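PDB 4MNR: peptidoglycan glycosyltransferase, which belongs to the penicillin-binding proteins and joins a domain of the dimerisation family to a penicillin-binding domain related to the beta-lactamases. Local coordinates for residues I30-Y33 and D34-L38; M281-A284 and E285-Q288; T403-E407 and N408-S412. One frame throughout, in Å; residues are numbered along the deposited sequence.

Following the chain from the N terminus, three local contacts come in series, none nested in another and none crossing. Interaction 1 closes the tight hairpin between strands 30-31 and 37-43, in the part matching the dimerisation-domain family. Much later, interaction 2 starts helix 284-289 after the loop that follows helix 242-263, and interaction 3 closes the hairpin of strands 398-406 and 409-418; both lie in the part matching the penicillin-binding family related to the beta-lactamases. The centres of interactions 2 and 3 lie about 24 Å apart, whereas that of interaction 1, on the opposite side of the chain's centre, is about 44 Å and about 36 Å from them respectively.

Interaction 1 (I30-Y33 and D34-L38); sequences IATY and DGVVL
Thr32 and Asp34 bring their side chains together inside a tight turn. Thr32 OG1 donates to Asp34 OD1 at 2.7 Å, reaching the carboxylate from above its plane, 48° out of it. The same hydroxyl oxygen accepts from the backbone, with Val36 N 3.0 Å from Thr32 OG1, so two bonds fix the rotation of the threonine. With chi1 at 68°, OG1 stands between the backbone N and the carbonyl carbon of its own residue, a rotamer that turns it toward the chain coming back. Threonine suits the place because its other branch is apolar: CG2 meets Leu38 CD1 at 4.0 Å, the two side chains crossing at about a right angle.

Behind these contacts lies the backbone. Gly35 N donates to Thr32 O at 3.0 Å, closing a type I turn from Thr32 to Gly35, and Thr32 N donates to Val36 O at 2.9 Å. Together they make the classic 3:5 hairpin, a type I turn with a G1 beta bulge. Gly35 takes the bulge position with a positive phi of 95°, where a CB would crowd the carbonyl oxygen of the residue before, which is why glycine fits. Farther from the turn, Ala31 and Val37 form an antiparallel non-hydrogen-bonded pair, and Leu38 N reaches Ile30 O at 2.8 Å.

Asp34 is anchored outside the turn as well, its OD2 hydrogen-bonded to Ser115 OG at the start of helix 115-125. The buried side chains of Ile30 and Leu38 pack on Val63 of helix 60-63 and on Leu111. Strand 30-31 lies between strand 37-43, its antiparallel hairpin partner, and the parallel strand 108-111, within a mixed sheet that strands 343-347 and 353-356 extend beyond strand 108-111.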
# COMPACT_ATOMS: atom_id res chain seq x y z
N ILE A 30 3.23 10.42 22.08
CA ILE A 30 3.33 9.55 20.92
C ILE A 30 4.58 9.99 20.19
O ILE A 30 4.74 11.19 19.93
CB ILE A 30 2.14 9.73 19.96
CG1 ILE A 30 0.83 9.37 20.67
CG2 ILE A 30 2.32 8.88 18.69
CD1 ILE A 30 -0.42 9.89 19.95
N ALA A 31 5.47 9.05 19.86
CA ALA A 31 6.75 9.40 19.24
C ALA A 31 7.12 8.36 18.18
O ALA A 31 6.66 7.22 18.23
CB ALA A 31 7.83 9.47 20.30
N THR A 32 7.96 8.76 17.22
CA THR A 32 8.49 7.81 16.23
C THR A 32 9.54 6.90 16.87
O THR A 32 9.98 7.12 18.00
CB THR A 32 9.14 8.52 15.03
OG1 THR A 32 10.34 9.20 15.46
CG2 THR A 32 8.16 9.53 14.42
N TYR A 33 9.94 5.87 16.13
CA TYR A 33 10.90 4.89 16.65
C TYR A 33 12.25 5.55 16.93
O TYR A 33 12.96 5.15 17.86
CB TYR A 33 11.04 3.71 15.68
CG TYR A 33 11.75 2.53 16.30
CD1 TYR A 33 11.13 1.76 17.27
CD2 TYR A 33 13.04 2.18 15.91
CE1 TYR A 33 11.77 0.67 17.84
CE2 TYR A 33 13.70 1.09 16.49
CZ TYR A 33 13.05 0.34 17.45
OH TYR A 33 13.67 -0.73 18.03
N ASP A 34 12.60 6.57 16.14
CA ASP A 34 13.86 7.29 16.35
C ASP A 34 13.71 8.48 17.29
O ASP A 34 14.63 9.28 17.43
CB ASP A 34 14.56 7.68 15.04
CG ASP A 34 13.70 8.56 14.13
OD1 ASP A 34 12.47 8.32 14.03
OD2 ASP A 34 14.27 9.49 13.51
N GLY A 35 12.55 8.60 17.94
CA GLY A 35 12.41 9.49 19.07
C GLY A 35 11.86 10.88 18.79
O GLY A 35 11.90 11.74 19.67
N VAL A 36 11.35 11.10 17.59
CA VAL A 36 10.71 12.38 17.29
C VAL A 36 9.30 12.39 17.89
O VAL A 36 8.45 11.56 17.54
CB VAL A 36 10.64 12.67 15.77
CG1 VAL A 36 9.87 13.95 15.51
CG2 VAL A 36 12.04 12.76 15.20
N VAL A 37 9.07 13.32 18.81
CA VAL A 37 7.78 13.45 19.48
C VAL A 37 6.73 14.02 18.53
O VAL A 37 6.92 15.10 17.96
CB VAL A 37 7.91 14.34 20.73
CG1 VAL A 37 6.54 14.62 21.33
CG2 VAL A 37 8.84 13.68 21.76
N LEU A 38 5.63 13.29 18.36
CA LEU A 38 4.54 13.72 17.49
C LEU A 38 3.40 14.35 18.28
O LEU A 38 2.65 15.17 17.76
CB LEU A 38 4.00 12.53 16.69
CG LEU A 38 5.05 11.77 15.89
CD1 LEU A 38 4.42 10.56 15.21
CD2 LEU A 38 5.67 12.71 14.88

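Interaction 2 (M281-A284 and E285-Q288); sequences MPSA and EDLQ
Pro282 and Leu287 lean toward each other across the start of helix 284-289, their side chains meeting at an oblique angle. The nearest approach is Pro282 CB to Leu287 CG, 3.9 Å, while the CD2 branch of the leucine lies along the same edge of the proline ring. Pro282 just before the N-cap (N') and Leu287 four residues after it (N4) hold the two positions of a hydrophobic staple. Met281, modelled as selenomethionine, folds back through three bent torsions until its CE methyl comes 4.4 Å from Leu287 CD1, adding an apolar layer; Leu294 of helix 291-298 and Ala254 of helix 242-263 also touch the leucine.

Between the staple residues sits Ser283, the N-cap. Its OG, held between its own backbone N and carbonyl carbon (chi1 68°), accepts from Asp286 N at 3.0 Å along a nearly straight bond of 161°. Its carbonyl then begins the helical pattern, with Leu287 N 3.1 Å from Ser283 O, and Gln288 N follows at 2.9 Å from Ala284 O. Serine fits here because its short hydroxyl can take the place of a missing carbonyl for a first-turn N-H. A water lies 2.8 Å from Ser283 OG and donates weakly to Asp286 OD2.

That carboxylate takes its firmer bond from outside, where Ser313 OG hydrogen-bonds both Asp286 OD2 and Ser283 N. The chemistry thus divides the helix start into an apolar side and a polar one, and the acidic Asp286 in the first turn probably gains from the partial positive charge of the helix N terminus.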
# COMPACT_ATOMS: atom_id res chain seq x y z
N MSE A 281 -12.32 -8.52 -3.90
CA MSE A 281 -12.31 -9.27 -5.17
C MSE A 281 -13.71 -9.77 -5.43
O MSE A 281 -14.45 -10.11 -4.51
CB MSE A 281 -11.37 -10.48 -5.10
CG MSE A 281 -9.94 -10.18 -5.44
SE MSE A 281 -9.61 -9.68 -7.30
CE MSE A 281 -9.68 -11.37 -8.27
N PRO A 282 -14.10 -9.86 -6.71
CA PRO A 282 -15.42 -10.43 -6.99
C PRO A 282 -15.45 -11.91 -6.62
O PRO A 282 -14.39 -12.53 -6.46
CB PRO A 282 -15.55 -10.30 -8.51
CG PRO A 282 -14.58 -9.25 -8.90
CD PRO A 282 -13.44 -9.34 -7.92
N SER A 283 -16.65 -12.47 -6.48
CA SER A 283 -16.78 -13.89 -6.25
C SER A 283 -16.37 -14.64 -7.52
O SER A 283 -16.45 -14.09 -8.62
CB SER A 283 -18.23 -14.24 -5.89
OG SER A 283 -19.10 -14.06 -6.99
N ALA A 284 -15.92 -15.88 -7.36
CA ALA A 284 -15.61 -16.70 -8.52
C ALA A 284 -16.86 -16.89 -9.38
O ALA A 284 -16.77 -16.94 -10.60
CB ALA A 284 -15.04 -18.04 -8.09
N GLU A 285 -18.02 -16.97 -8.72
CA GLU A 285 -19.29 -17.11 -9.42
C GLU A 285 -19.56 -15.95 -10.38
O GLU A 285 -19.96 -16.16 -11.52
CB GLU A 285 -20.45 -17.25 -8.43
CG GLU A 285 -20.59 -18.64 -7.82
CD GLU A 285 -21.75 -18.74 -6.83
OE1 GLU A 285 -22.38 -17.70 -6.56
OE2 GLU A 285 -22.02 -19.85 -6.34
N ASP A 286 -19.35 -14.72 -9.91
CA ASP A 286 -19.51 -13.54 -10.77
C ASP A 286 -18.48 -13.47 -11.90
O ASP A 286 -18.82 -13.11 -13.03
CB ASP A 286 -19.53 -12.24 -9.95
CG ASP A 286 -20.89 -11.96 -9.33
OD1 ASP A 286 -21.91 -12.40 -9.89
OD2 ASP A 286 -20.94 -11.28 -8.28
N LEU A 287 -17.22 -13.79 -11.61
CA LEU A 287 -16.21 -13.74 -12.65
C LEU A 287 -16.40 -14.80 -13.72
O LEU A 287 -16.04 -14.61 -14.88
CB LEU A 287 -14.81 -13.88 -12.06
CG LEU A 287 -14.27 -12.63 -11.38
CD1 LEU A 287 -12.81 -12.80 -10.98
CD2 LEU A 287 -14.44 -11.45 -12.33
N GLN A 288 -16.94 -15.95 -13.31
CA GLN A 288 -17.24 -17.03 -14.24
C GLN A 288 -18.22 -16.57 -15.32
O GLN A 288 -18.14 -17.01 -16.46
CB GLN A 288 -17.81 -18.24 -13.49
CG GLN A 288 -16.74 -19.24 -13.10
CD GLN A 288 -17.19 -20.18 -12.01
OE1 GLN A 288 -16.38 -20.67 -11.22
NE2 GLN A 288 -18.49 -20.46 -11.96
O HOH W 1 -21.64 -13.74 -5.97

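Interaction 3 (T403-E407 and N408-S412); sequences TAEKE and NGNDS
Lys406 and Asp411 meet at about a right angle beside the closed end of a beta hairpin. Lys406 NZ binds Asp411 OD1 at 3.1 Å on its syn lone pair, a salt bridge to which the bend at chi3 (92°) directs the chain. A water bridges the pair a second time, accepting from Lys406 NZ and donating to Asp411 OD2 at 2.8 Å. Both charges have further partners: Asp433 OD1 pairs with the lysine, and Asp433 N donates to Asp411 OD1. A buried carboxylate needs such partners, and the long lysine can reach it across the hairpin.

Between the strands, Ala404 N donates to Asp411 O at 2.9 Å and Asp411 N to Ala404 O at 2.8 Å, both in the carbonyl planes; Lys406 N gives its hydrogen to Gly409 O. The small Ala404 shares the face of Asp411. On the other face another water joins Thr403 OG1 and Ser412 OG, the latter also bonded to Gly439 N.

Thr403 follows the family's Lys-Thr-Gly signature, and its N bonds Ser185 OG of the Ser-x-x-Lys signature. Strand 398-406 is outermost in the five-stranded antiparallel sheet, and strand 409-418 lies between it and strand 425-431.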
# COMPACT_ATOMS: atom_id res chain seq x y z
N THR A 403 -0.33 1.38 -13.76
CA THR A 403 -1.17 2.43 -14.22
C THR A 403 -2.57 1.91 -13.93
O THR A 403 -2.88 0.75 -14.20
CB THR A 403 -0.91 2.70 -15.71
OG1 THR A 403 0.38 3.31 -15.84
CG2 THR A 403 -1.96 3.59 -16.29
N ALA A 404 -3.38 2.74 -13.30
CA ALA A 404 -4.80 2.43 -13.10
C ALA A 404 -5.67 3.46 -13.82
O ALA A 404 -5.56 4.67 -13.59
CB ALA A 404 -5.13 2.38 -11.62
N GLU A 405 -6.52 2.96 -14.72
CA GLU A 405 -7.27 3.79 -15.64
C GLU A 405 -8.29 4.70 -14.97
O GLU A 405 -9.07 4.26 -14.14
CB GLU A 405 -7.98 2.91 -16.67
CG GLU A 405 -7.03 2.28 -17.69
CD GLU A 405 -6.46 3.29 -18.67
OE1 GLU A 405 -7.22 4.18 -19.12
OE2 GLU A 405 -5.25 3.20 -18.99
N LYS A 406 -8.27 5.98 -15.33
CA LYS A 406 -9.33 6.90 -14.96
C LYS A 406 -9.88 7.54 -16.22
O LYS A 406 -9.36 7.32 -17.32
CB LYS A 406 -8.81 7.99 -14.03
CG LYS A 406 -8.03 7.46 -12.85
CD LYS A 406 -7.58 8.59 -11.97
CE LYS A 406 -8.59 8.88 -10.88
NZ LYS A 406 -7.98 9.79 -9.88
N GLU A 407 -10.93 8.35 -16.07
CA GLU A 407 -11.62 8.93 -17.22
C GLU A 407 -10.69 9.70 -18.16
O GLU A 407 -10.65 9.43 -19.37
CB GLU A 407 -12.76 9.83 -16.75
CG GLU A 407 -13.76 10.19 -17.84
CD GLU A 407 -14.53 8.99 -18.34
OE1 GLU A 407 -14.86 8.10 -17.52
OE2 GLU A 407 -14.81 8.93 -19.56
N ASN A 408 -9.94 10.65 -17.62
CA ASN A 408 -9.06 11.47 -18.46
C ASN A 408 -7.59 11.40 -18.04
O ASN A 408 -6.85 12.36 -18.18
CB ASN A 408 -9.56 12.91 -18.51
CG ASN A 408 -10.90 13.03 -19.22
OD1 ASN A 408 -11.92 13.29 -18.59
ND2 ASN A 408 -10.89 12.84 -20.53
N GLY A 409 -7.18 10.24 -17.56
CA GLY A 409 -5.82 10.05 -17.11
C GLY A 409 -5.72 8.75 -16.37
O GLY A 409 -6.51 7.82 -16.61
N ASN A 410 -4.75 8.66 -15.47
CA ASN A 410 -4.50 7.44 -14.74
C ASN A 410 -3.96 7.73 -13.35
O ASN A 410 -3.44 8.81 -13.10
CB ASN A 410 -3.45 6.60 -15.46
CG ASN A 410 -3.84 6.27 -16.88
OD1 ASN A 410 -4.57 5.31 -17.13
ND2 ASN A 410 -3.34 7.05 -17.83
N ASP A 411 -4.08 6.75 -12.45
CA ASP A 411 -3.32 6.78 -11.21
C ASP A 411 -2.03 6.04 -11.45
O ASP A 411 -2.01 5.01 -12.11
CB ASP A 411 -4.08 6.11 -10.08
CG ASP A 411 -5.33 6.88 -9.67
OD1 ASP A 411 -5.41 8.11 -9.93
OD2 ASP A 411 -6.23 6.27 -9.06
N SER A 412 -0.94 6.56 -10.88
CA SER A 412 0.38 6.00 -11.13
C SER A 412 0.91 5.30 -9.88
O SER A 412 0.98 5.90 -8.81
CB SER A 412 1.33 7.12 -11.57
OG SER A 412 2.62 6.59 -11.87
O HOH W 2 1.90 5.72 -14.39
O HOH W 3 -8.09 7.74 -7.58